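Local structure of twitching motility protein PilT (Aquifex aeolicus, 2EYU) at residues Thr132-Thr138 / Ile165-Arg169; Ala181-Ile186 / Met216-Thr222; Leu158-Gln163 / Arg192-Arg196. The protein probably hydrolyses ATP, as a P-loop NTPase of the type II/IV secretion family, to power the pilus retraction that drives twitching motility. The protein carries 1 engineered substitution. Residues are numbered along the deposited sequence.

In the fold
Running from the N terminus, the chain passes from the Thr132-Thr134 loop through helix 135-144 and helix 151-161 and returns on strand 162-171, where contact 1 closes a largely helical loop of 26 residues. Contact 3 opens before that closure, at Leu158-Gln163, and closes on helix 189-197, so contacts 1 and 3 cross. Contact 2 opens at strand 179-185 and ends on residues 216-222, in series with contact 1 but crossing contact 3. Contacts 1 and 2 share the antiparallel side of the sheet, with Ser167 O 2.8 Å from Gly183 N. Contact 3 lies about 16 Å and 18 Å from them, centre to centre, and ties helix 189-197 to the start of strand 162-171.

Contact 1: residues Thr132-Thr138 / Ile165-Arg169; sequences TNTAIDT and IISQR
This is a buried packing of a loop-to-helix turn against a central strand, close to the putative Walker A loop of a RecA-like P-loop core. Residues Thr132-Thr134 are extended or turn-like, and the helix starts at Ala135; Ile165-Arg169 is regular strand. The register is set by Thr134 and Ser167, whose CA atoms lie 5.5 Å apart. Ile165 and Ser167 point toward the turn. Ser167 OG sits 3.0 Å from Asn133 O in a weak hydrogen bond, the stronger partner of Ser167 OG being Thr31 of strand 26-31. Further along, Arg169 NH2 donates to Asn133 OD1 (2.9 Å), reaching it at the edge of the guanidinium. At the other end, Ala135 CB makes an apolar contact 3.9 Å from Ile165 CG1, and Thr138 OG1 is in van der Waals contact with Ile165 CD1 (3.5 Å). The turn is braced internally by Thr132 OG1 donating to Thr138 OG1 (2.6 Å), which donates to Thr134 O (2.8 Å); Thr132 is p and Thr138 m. Around this contact, Asn133 touches Pro33, Thr138 packs on Leu29 and Thr31 of strand 26-31, and Ala135 touches Leu185 of strand 179-185 and Met207 of helix 200-209.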
loop_
_atom_site.group_PDB
_atom_site.type_symbol
_atom_site.label_atom_id
_atom_site.label_comp_id
_atom_site.label_asym_id
_atom_site.label_seq_id
_atom_site.Cartn_x
_atom_site.Cartn_y
_atom_site.Cartn_z
ATOM N N THR A 132 4.901 -3.877 -7.332
ATOM C CA THR A 132 3.856 -4.710 -7.938
ATOM C C THR A 132 2.688 -3.877 -8.408
ATOM O O THR A 132 2.438 -2.775 -7.907
ATOM C CB THR A 132 3.352 -5.753 -6.921
ATOM O OG1 THR A 132 3.006 -5.052 -5.719
ATOM C CG2 THR A 132 4.444 -6.743 -6.554
ATOM N N ASN A 133 1.946 -4.396 -9.388
ATOM C CA ASN A 133 0.916 -3.573 -10.016
ATOM C C ASN A 133 -0.472 -3.793 -9.444
ATOM O O ASN A 133 -1.332 -2.945 -9.682
ATOM C CB ASN A 133 0.907 -3.842 -11.531
ATOM C CG ASN A 133 1.608 -2.709 -12.268
ATOM O OD1 ASN A 133 1.329 -2.428 -13.431
ATOM N ND2 ASN A 133 2.525 -2.057 -11.559
ATOM N N THR A 134 -0.692 -4.891 -8.733
ATOM C CA THR A 134 -2.049 -5.278 -8.323
ATOM C C THR A 134 -2.093 -5.775 -6.895
ATOM O O THR A 134 -1.080 -6.188 -6.332
ATOM C CB THR A 134 -2.504 -6.371 -9.316
ATOM O OG1 THR A 134 -3.011 -5.684 -10.490
ATOM C CG2 THR A 134 -3.629 -7.240 -8.818
ATOM N N ALA A 135 -3.255 -5.741 -6.255
ATOM C CA ALA A 135 -3.347 -6.178 -4.868
ATOM C C ALA A 135 -2.945 -7.647 -4.786
ATOM O O ALA A 135 -2.298 -8.040 -3.819
ATOM C CB ALA A 135 -4.745 -5.939 -4.326
ATOM N N ILE A 136 -3.338 -8.396 -5.814
ATOM C CA ILE A 136 -3.069 -9.820 -5.884
ATOM C C ILE A 136 -1.590 -10.104 -6.117
ATOM O O ILE A 136 -1.008 -11.003 -5.503
ATOM C CB ILE A 136 -3.860 -10.472 -7.031
ATOM C CG1 ILE A 136 -5.379 -10.320 -6.936
ATOM C CG2 ILE A 136 -3.471 -11.935 -7.189
ATOM C CD1 ILE A 136 -6.065 -10.380 -8.288
ATOM N N ASP A 137 -0.959 -9.368 -7.033
ATOM C CA ASP A 137 0.460 -9.666 -7.287
ATOM C C ASP A 137 1.281 -9.362 -6.042
ATOM O O ASP A 137 2.341 -9.928 -5.786
ATOM C CB ASP A 137 1.038 -8.844 -8.436
ATOM C CG ASP A 137 0.183 -8.849 -9.678
ATOM O OD1 ASP A 137 0.241 -7.859 -10.442
ATOM O OD2 ASP A 137 -0.545 -9.841 -9.887
ATOM N N THR A 138 0.751 -8.387 -5.308
ATOM C CA THR A 138 1.394 -7.883 -4.092
ATOM C C THR A 138 1.561 -8.991 -3.063
ATOM O O THR A 138 2.628 -9.134 -2.465
ATOM C CB THR A 138 0.585 -6.702 -3.535
ATOM O OG1 THR A 138 0.825 -5.577 -4.406
ATOM C CG2 THR A 138 1.039 -6.328 -2.134
ATOM N N ILE A 165 -3.963 -2.762 1.247
ATOM C CA ILE A 165 -2.917 -2.522 0.241
ATOM C C ILE A 165 -3.555 -1.666 -0.865
ATOM O O ILE A 165 -4.664 -1.994 -1.261
ATOM C CB ILE A 165 -2.250 -3.771 -0.339
ATOM C CG1 ILE A 165 -2.572 -3.978 -1.819
ATOM C CG2 ILE A 165 -2.530 -5.026 0.476
ATOM C CD1 ILE A 165 -1.461 -3.537 -2.737
ATOM N N ILE A 166 -2.828 -0.618 -1.246
ATOM C CA ILE A 166 -3.222 0.302 -2.296
ATOM C C ILE A 166 -2.310 0.126 -3.509
ATOM O O ILE A 166 -1.102 0.290 -3.303
ATOM C CB ILE A 166 -3.053 1.764 -1.831
ATOM C CG1 ILE A 166 -3.552 2.052 -0.411
ATOM C CG2 ILE A 166 -3.695 2.714 -2.838
ATOM C CD1 ILE A 166 -3.640 3.536 -0.134
ATOM N N SER A 167 -2.862 -0.181 -4.667
ATOM C CA SER A 167 -2.127 -0.281 -5.924
ATOM C C SER A 167 -2.377 0.994 -6.728
ATOM O O SER A 167 -3.522 1.236 -7.080
ATOM C CB SER A 167 -2.593 -1.491 -6.716
ATOM O OG SER A 167 -1.671 -2.558 -6.682
ATOM N N GLN A 168 -1.395 1.842 -7.030
ATOM C CA GLN A 168 -1.712 3.118 -7.668
ATOM C C GLN A 168 -1.128 3.241 -9.071
ATOM O O GLN A 168 -0.095 2.666 -9.358
ATOM C CB GLN A 168 -1.164 4.306 -6.875
ATOM C CG GLN A 168 -1.934 4.744 -5.637
ATOM C CD GLN A 168 -1.011 5.520 -4.692
ATOM O OE1 GLN A 168 -0.306 6.405 -5.186
ATOM N NE2 GLN A 168 -0.987 5.150 -3.429
ATOM N N ARG A 169 -1.808 4.038 -9.884
ATOM C CA ARG A 169 -1.265 4.517 -11.144
ATOM C C ARG A 169 -1.763 5.951 -11.356
ATOM O O ARG A 169 -2.893 6.275 -10.982
ATOM C CB ARG A 169 -1.656 3.629 -12.313
ATOM C CG ARG A 169 -0.724 3.750 -13.512
ATOM C CD ARG A 169 -1.137 2.782 -14.612
ATOM N NE ARG A 169 -0.442 1.502 -14.478
ATOM C CZ ARG A 169 0.123 0.843 -15.482
ATOM N NH1 ARG A 169 0.084 1.335 -16.714
ATOM N NH2 ARG A 169 0.729 -0.311 -15.250
#

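Contact 2: residues Ala181-Ile186 / Met216-Thr222; sequences AYGLLI and MQTMNQT. Engineered in segment 181-186: Gly183 (natural residue Glu).
An antiparallel strand pair that runs directly into a helix start forms the outer margin of the mixed sheet of this RecA-like ATPase domain. Residues 181-185 are strand; Met216-Gln217 is a short, weakly bonded edge strand, Thr218 is the N-cap residue, and the helix begins at Met219. Leu184 and Gln217 are a hydrogen-bonded antiparallel pair, CA-CA 5.0 Å: Leu184 N donates to Gln217 O (2.6 Å) and Gln217 N to Leu184 O (2.8 Å). Beyond this pair the chain turns away from sheet pairing, and the first helical turn covers the preceding strand residues. Gly183, an engineered replacement of Glu, has its CA 3.2 Å from Gln217 O in a CA-H...O contact and 4.1 Å from the CA of Met219. Another such contact joins Met219 CA to Tyr182 O (3.6 Å, 164° at the hydrogen). Met216 and Met219 are selenomethionines; SE of Met219 (chi1 t) packs 3.9 Å from Ala181 CB. Atoms of Leu185 and Met216 overlap in the model, so their separations carry no weight. On the other side of strand 179-185 lies strand 162-171, whose Ser167 bonds to Gly183, while Tyr182 packs on Leu13 and Pro14. The helix is joined to the strand through Thr222 (chi1 m). Gln217 NE2 donates to Thr222 OG1 (2.7 Å), which donates to Tyr182 O (2.6 Å), and Thr222 CG2 makes a CH-pi contact 4.0 Å from the Tyr182 ring centroid, 18° off the normal.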
loop_
_atom_site.group_PDB
_atom_site.type_symbol
_atom_site.label_atom_id
_atom_site.label_comp_id
_atom_site.label_asym_id
_atom_site.label_seq_id
_atom_site.Cartn_x
_atom_site.Cartn_y
_atom_site.Cartn_z
ATOM N N ALA A 181 -5.382 6.521 -10.430
ATOM C CA ALA A 181 -6.081 5.260 -10.628
ATOM C C ALA A 181 -5.496 4.277 -9.602
ATOM O O ALA A 181 -4.269 4.198 -9.488
ATOM C CB ALA A 181 -5.949 4.770 -12.056
ATOM N N TYR A 182 -6.373 3.613 -8.863
ATOM C CA TYR A 182 -5.971 2.761 -7.756
ATOM C C TYR A 182 -6.830 1.502 -7.684
ATOM O O TYR A 182 -7.982 1.539 -8.117
ATOM C CB TYR A 182 -6.109 3.484 -6.407
ATOM C CG TYR A 182 -7.506 4.007 -6.133
ATOM C CD1 TYR A 182 -8.475 3.284 -5.460
ATOM C CD2 TYR A 182 -7.876 5.282 -6.552
ATOM C CE1 TYR A 182 -9.729 3.812 -5.236
ATOM C CE2 TYR A 182 -9.122 5.825 -6.340
ATOM C CZ TYR A 182 -10.057 5.074 -5.669
ATOM O OH TYR A 182 -11.316 5.580 -5.437
ATOM N N GLY A 183 -6.226 0.476 -7.107
ATOM C CA GLY A 183 -6.905 -0.743 -6.679
ATOM C C GLY A 183 -6.876 -0.744 -5.152
ATOM O O GLY A 183 -5.960 -0.151 -4.584
ATOM N N LEU A 184 -7.822 -1.337 -4.449
ATOM C CA LEU A 184 -7.737 -1.208 -2.974
ATOM C C LEU A 184 -8.274 -2.485 -2.337
ATOM O O LEU A 184 -9.347 -2.981 -2.694
ATOM C CB LEU A 184 -8.492 0.039 -2.558
ATOM C CG LEU A 184 -8.718 0.404 -1.099
ATOM C CD1 LEU A 184 -7.426 0.770 -0.387
ATOM C CD2 LEU A 184 -9.700 1.567 -0.987
ATOM N N LEU A 185 -7.536 -3.022 -1.380
ATOM C CA LEU A 185 -7.947 -4.243 -0.691
ATOM C C LEU A 185 -7.740 -4.029 0.811
ATOM O O LEU A 185 -6.610 -4.047 1.301
ATOM C CB LEU A 185 -7.154 -5.467 -1.117
ATOM C CG LEU A 185 -7.387 -6.748 -0.311
ATOM C CD1 LEU A 185 -8.870 -7.084 -0.236
ATOM C CD2 LEU A 185 -6.629 -7.934 -0.886
ATOM N N ILE A 186 -8.838 -3.801 1.504
ATOM C CA ILE A 186 -8.732 -3.677 2.966
ATOM C C ILE A 186 -9.540 -4.828 3.551
ATOM O O ILE A 186 -10.759 -4.717 3.622
ATOM C CB ILE A 186 -9.194 -2.313 3.449
ATOM C CG1 ILE A 186 -8.211 -1.196 3.041
ATOM C CG2 ILE A 186 -9.435 -2.189 4.955
ATOM C CD1 ILE A 186 -8.814 0.176 3.245
HETATM N N MSE A 216 -13.318 -2.379 -0.658
HETATM C CA MSE A 216 -12.496 -2.958 -1.723
HETATM C C MSE A 216 -12.794 -2.334 -3.072
HETATM O O MSE A 216 -13.875 -1.845 -3.374
HETATM C CB MSE A 216 -12.701 -4.470 -1.796
HETATM C CG MSE A 216 -12.083 -5.268 -0.658
HETATM SE SE MSE A 216 -10.148 -5.146 -0.623
HETATM C CE MSE A 216 -9.979 -7.046 -0.340
ATOM N N GLN A 217 -11.804 -2.341 -3.967
ATOM C CA GLN A 217 -12.103 -1.797 -5.291
ATOM C C GLN A 217 -10.987 -2.199 -6.241
ATOM O O GLN A 217 -9.819 -1.979 -5.947
ATOM C CB GLN A 217 -12.298 -0.279 -5.258
ATOM C CG GLN A 217 -12.340 0.334 -6.648
ATOM C CD GLN A 217 -13.269 1.519 -6.781
ATOM O OE1 GLN A 217 -14.479 1.380 -6.579
ATOM N NE2 GLN A 217 -12.714 2.679 -7.139
ATOM N N THR A 218 -11.367 -2.817 -7.360
ATOM C CA THR A 218 -10.330 -3.252 -8.295
ATOM C C THR A 218 -9.851 -2.047 -9.096
ATOM O O THR A 218 -10.571 -1.052 -9.159
ATOM C CB THR A 218 -10.885 -4.335 -9.232
ATOM O OG1 THR A 218 -11.348 -5.427 -8.413
ATOM C CG2 THR A 218 -9.831 -4.908 -10.160
HETATM N N MSE A 219 -8.688 -2.135 -9.707
HETATM C CA MSE A 219 -8.147 -1.084 -10.576
HETATM C C MSE A 219 -9.038 -0.856 -11.785
HETATM O O MSE A 219 -9.362 0.284 -12.135
HETATM C CB MSE A 219 -6.748 -1.557 -10.960
HETATM C CG MSE A 219 -6.029 -0.773 -12.035
HETATM SE SE MSE A 219 -5.534 0.974 -11.406
HETATM C CE MSE A 219 -3.956 0.325 -10.503
ATOM N N ASN A 220 -9.435 -1.959 -12.420
ATOM C CA ASN A 220 -10.312 -1.976 -13.590
ATOM C C ASN A 220 -11.596 -1.220 -13.318
ATOM O O ASN A 220 -12.159 -0.511 -14.158
ATOM C CB ASN A 220 -10.615 -3.417 -13.985
ATOM C CG ASN A 220 -9.706 -3.976 -15.053
ATOM O OD1 ASN A 220 -9.748 -5.160 -15.387
ATOM N ND2 ASN A 220 -8.874 -3.117 -15.612
ATOM N N GLN A 221 -12.099 -1.344 -12.086
ATOM C CA GLN A 221 -13.301 -0.571 -11.765
ATOM C C GLN A 221 -13.016 0.928 -11.697
ATOM O O GLN A 221 -13.757 1.782 -12.206
ATOM C CB GLN A 221 -13.886 -1.044 -10.441
ATOM C CG GLN A 221 -14.205 -2.530 -10.302
ATOM C CD GLN A 221 -14.909 -2.723 -8.960
ATOM O OE1 GLN A 221 -14.379 -3.325 -8.027
ATOM N NE2 GLN A 221 -16.108 -2.153 -8.896
ATOM N N THR A 222 -11.913 1.253 -11.032
ATOM C CA THR A 222 -11.495 2.636 -10.840
ATOM C C THR A 222 -11.219 3.327 -12.176
ATOM O O THR A 222 -11.541 4.499 -12.363
ATOM C CB THR A 222 -10.242 2.737 -9.956
ATOM O OG1 THR A 222 -10.472 2.202 -8.644
ATOM C CG2 THR A 222 -9.899 4.212 -9.774
#

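Contact 3: residues Leu158-Gln163 / Arg192-Arg196; sequences LSFILQ and RNLIR
Arg196 lays its guanidinium over one face of the Phe160 ring, CZ 3.8 Å from the centroid and 16° off the normal, a cation-pi stack at the partly exposed margin of a helix-to-strand junction. In this RecA-like fold, helix 151-161 passes straight into strand 162-171, and helix 189-197 sits against the junction: Ile195 points toward it, while Arg192 and Arg196 leave sideways and bring their ends back to it. The nearest CA pair is Ser159 and Arg192, 4.9 Å apart. Ser159 (chi1 p) points toward the other helix: its CB lies 3.7 Å from Ile195 CG2, and its OG accepts a bond from Arg196 NE (2.6 Å) while also hydrogen-bonding Ile156. Leu162, which leaves helical geometry at phi/psi -60/125, points the same way and brings CD2 to 4.4 Å from Ile195 CD1, so a small apolar patch lies beside the polar bonds. Arg192 (chi1 m, chi2 t) spans the junction itself. Its NE donates to Ser159 O in the last helical turn (2.6 Å), with a weaker bond from NH2 to the same oxygen (3.2 Å). Both oxygens it reaches lie at the guanidinium edge, near its plane, which fits in-plane donation to carbonyls from the helix end and the strand start. Arg192 also touches Pro187, and strand 162-171 is held to the sheet by Gln163 pairing with Leu27. The final bond of the set is very short: Arg192 NH2 to Leu162 O, 2.5 Å at an angle of 137°.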
loop_
_atom_site.group_PDB
_atom_site.type_symbol
_atom_site.label_atom_id
_atom_site.label_comp_id
_atom_site.label_asym_id
_atom_site.label_seq_id
_atom_site.Cartn_x
_atom_site.Cartn_y
_atom_site.Cartn_z
ATOM N N LEU A 158 0.059 -12.875 7.081
ATOM C CA LEU A 158 -0.539 -11.763 6.372
ATOM C C LEU A 158 -2.043 -11.725 6.633
ATOM O O LEU A 158 -2.596 -10.647 6.806
ATOM C CB LEU A 158 -0.337 -11.862 4.860
ATOM C CG LEU A 158 0.850 -11.164 4.209
ATOM C CD1 LEU A 158 0.961 -11.594 2.749
ATOM C CD2 LEU A 158 0.748 -9.645 4.325
ATOM N N SER A 159 -2.664 -12.916 6.640
ATOM C CA SER A 159 -4.117 -12.911 6.793
ATOM C C SER A 159 -4.545 -12.248 8.090
ATOM O O SER A 159 -5.675 -11.746 8.167
ATOM C CB SER A 159 -4.679 -14.335 6.689
ATOM O OG SER A 159 -4.530 -15.055 7.913
ATOM N N PHE A 160 -3.680 -12.250 9.110
ATOM C CA PHE A 160 -4.039 -11.623 10.384
ATOM C C PHE A 160 -3.475 -10.217 10.547
ATOM O O PHE A 160 -3.959 -9.419 11.353
ATOM C CB PHE A 160 -3.496 -12.422 11.555
ATOM C CG PHE A 160 -4.190 -13.737 11.856
ATOM C CD1 PHE A 160 -5.298 -13.755 12.685
ATOM C CD2 PHE A 160 -3.691 -14.890 11.290
ATOM C CE1 PHE A 160 -5.896 -14.982 12.939
ATOM C CE2 PHE A 160 -4.286 -16.112 11.557
ATOM C CZ PHE A 160 -5.392 -16.135 12.386
ATOM N N ILE A 161 -2.405 -9.884 9.826
ATOM C CA ILE A 161 -1.755 -8.609 10.156
ATOM C C ILE A 161 -1.865 -7.596 9.010
ATOM O O ILE A 161 -1.661 -6.414 9.321
ATOM C CB ILE A 161 -0.285 -8.810 10.536
ATOM C CG1 ILE A 161 0.620 -9.191 9.355
ATOM C CG2 ILE A 161 -0.152 -9.852 11.642
ATOM C CD1 ILE A 161 2.076 -8.809 9.554
ATOM N N LEU A 162 -2.189 -8.030 7.808
ATOM C CA LEU A 162 -2.429 -7.141 6.669
ATOM C C LEU A 162 -3.573 -6.183 6.944
ATOM O O LEU A 162 -4.689 -6.588 7.280
ATOM C CB LEU A 162 -2.703 -7.953 5.391
ATOM C CG LEU A 162 -2.801 -7.150 4.089
ATOM C CD1 LEU A 162 -1.559 -6.298 3.835
ATOM C CD2 LEU A 162 -3.045 -8.085 2.915
ATOM N N GLN A 163 -3.325 -4.885 6.811
ATOM C CA GLN A 163 -4.322 -3.859 7.106
ATOM C C GLN A 163 -4.908 -3.276 5.833
ATOM O O GLN A 163 -6.071 -2.903 5.705
ATOM C CB GLN A 163 -3.656 -2.737 7.917
ATOM C CG GLN A 163 -3.277 -3.258 9.313
ATOM C CD GLN A 163 -4.367 -4.195 9.815
ATOM O OE1 GLN A 163 -5.449 -3.738 10.174
ATOM N NE2 GLN A 163 -4.078 -5.491 9.817
ATOM N N ARG A 192 -9.950 -12.175 4.825
ATOM C CA ARG A 192 -8.935 -12.729 5.732
ATOM C C ARG A 192 -8.926 -14.238 5.656
ATOM O O ARG A 192 -7.916 -14.877 5.436
ATOM C CB ARG A 192 -9.226 -12.261 7.148
ATOM C CG ARG A 192 -9.122 -10.748 7.250
ATOM C CD ARG A 192 -8.689 -10.341 8.658
ATOM N NE ARG A 192 -7.328 -9.861 8.636
ATOM C CZ ARG A 192 -6.821 -8.651 8.547
ATOM N NH1 ARG A 192 -7.547 -7.557 8.467
ATOM N NH2 ARG A 192 -5.495 -8.575 8.550
ATOM N N ASN A 193 -10.116 -14.812 5.816
ATOM C CA ASN A 193 -10.285 -16.252 5.659
ATOM C C ASN A 193 -9.763 -16.759 4.327
ATOM O O ASN A 193 -8.954 -17.687 4.224
ATOM C CB ASN A 193 -11.793 -16.538 5.789
ATOM C CG ASN A 193 -12.132 -17.881 5.166
ATOM O OD1 ASN A 193 -12.045 -18.903 5.844
ATOM N ND2 ASN A 193 -12.500 -17.890 3.887
ATOM N N LEU A 194 -10.222 -16.146 3.225
ATOM C CA LEU A 194 -9.769 -16.661 1.925
ATOM C C LEU A 194 -8.266 -16.553 1.761
ATOM O O LEU A 194 -7.657 -17.458 1.178
ATOM C CB LEU A 194 -10.456 -15.950 0.753
ATOM C CG LEU A 194 -11.983 -15.948 0.777
ATOM C CD1 LEU A 194 -12.503 -14.743 -0.000
ATOM C CD2 LEU A 194 -12.558 -17.233 0.218
ATOM N N ILE A 195 -7.633 -15.502 2.276
ATOM C CA ILE A 195 -6.160 -15.481 2.229
ATOM C C ILE A 195 -5.552 -16.673 2.954
ATOM O O ILE A 195 -4.569 -17.292 2.537
ATOM C CB ILE A 195 -5.658 -14.138 2.791
ATOM C CG1 ILE A 195 -6.095 -12.987 1.891
ATOM C CG2 ILE A 195 -4.156 -14.125 3.009
ATOM C CD1 ILE A 195 -5.506 -11.644 2.242
ATOM N N ARG A 196 -6.167 -17.024 4.070
ATOM C CA ARG A 196 -5.805 -18.157 4.910
ATOM C C ARG A 196 -5.830 -19.469 4.127
ATOM O O ARG A 196 -4.796 -20.135 4.088
ATOM C CB ARG A 196 -6.750 -18.213 6.120
ATOM C CG ARG A 196 -6.043 -17.995 7.441
ATOM C CD ARG A 196 -6.952 -17.571 8.572
ATOM N NE ARG A 196 -6.625 -16.216 9.034
ATOM C CZ ARG A 196 -7.523 -15.348 9.465
ATOM N NH1 ARG A 196 -8.804 -15.701 9.483
ATOM N NH2 ARG A 196 -7.170 -14.139 9.863
#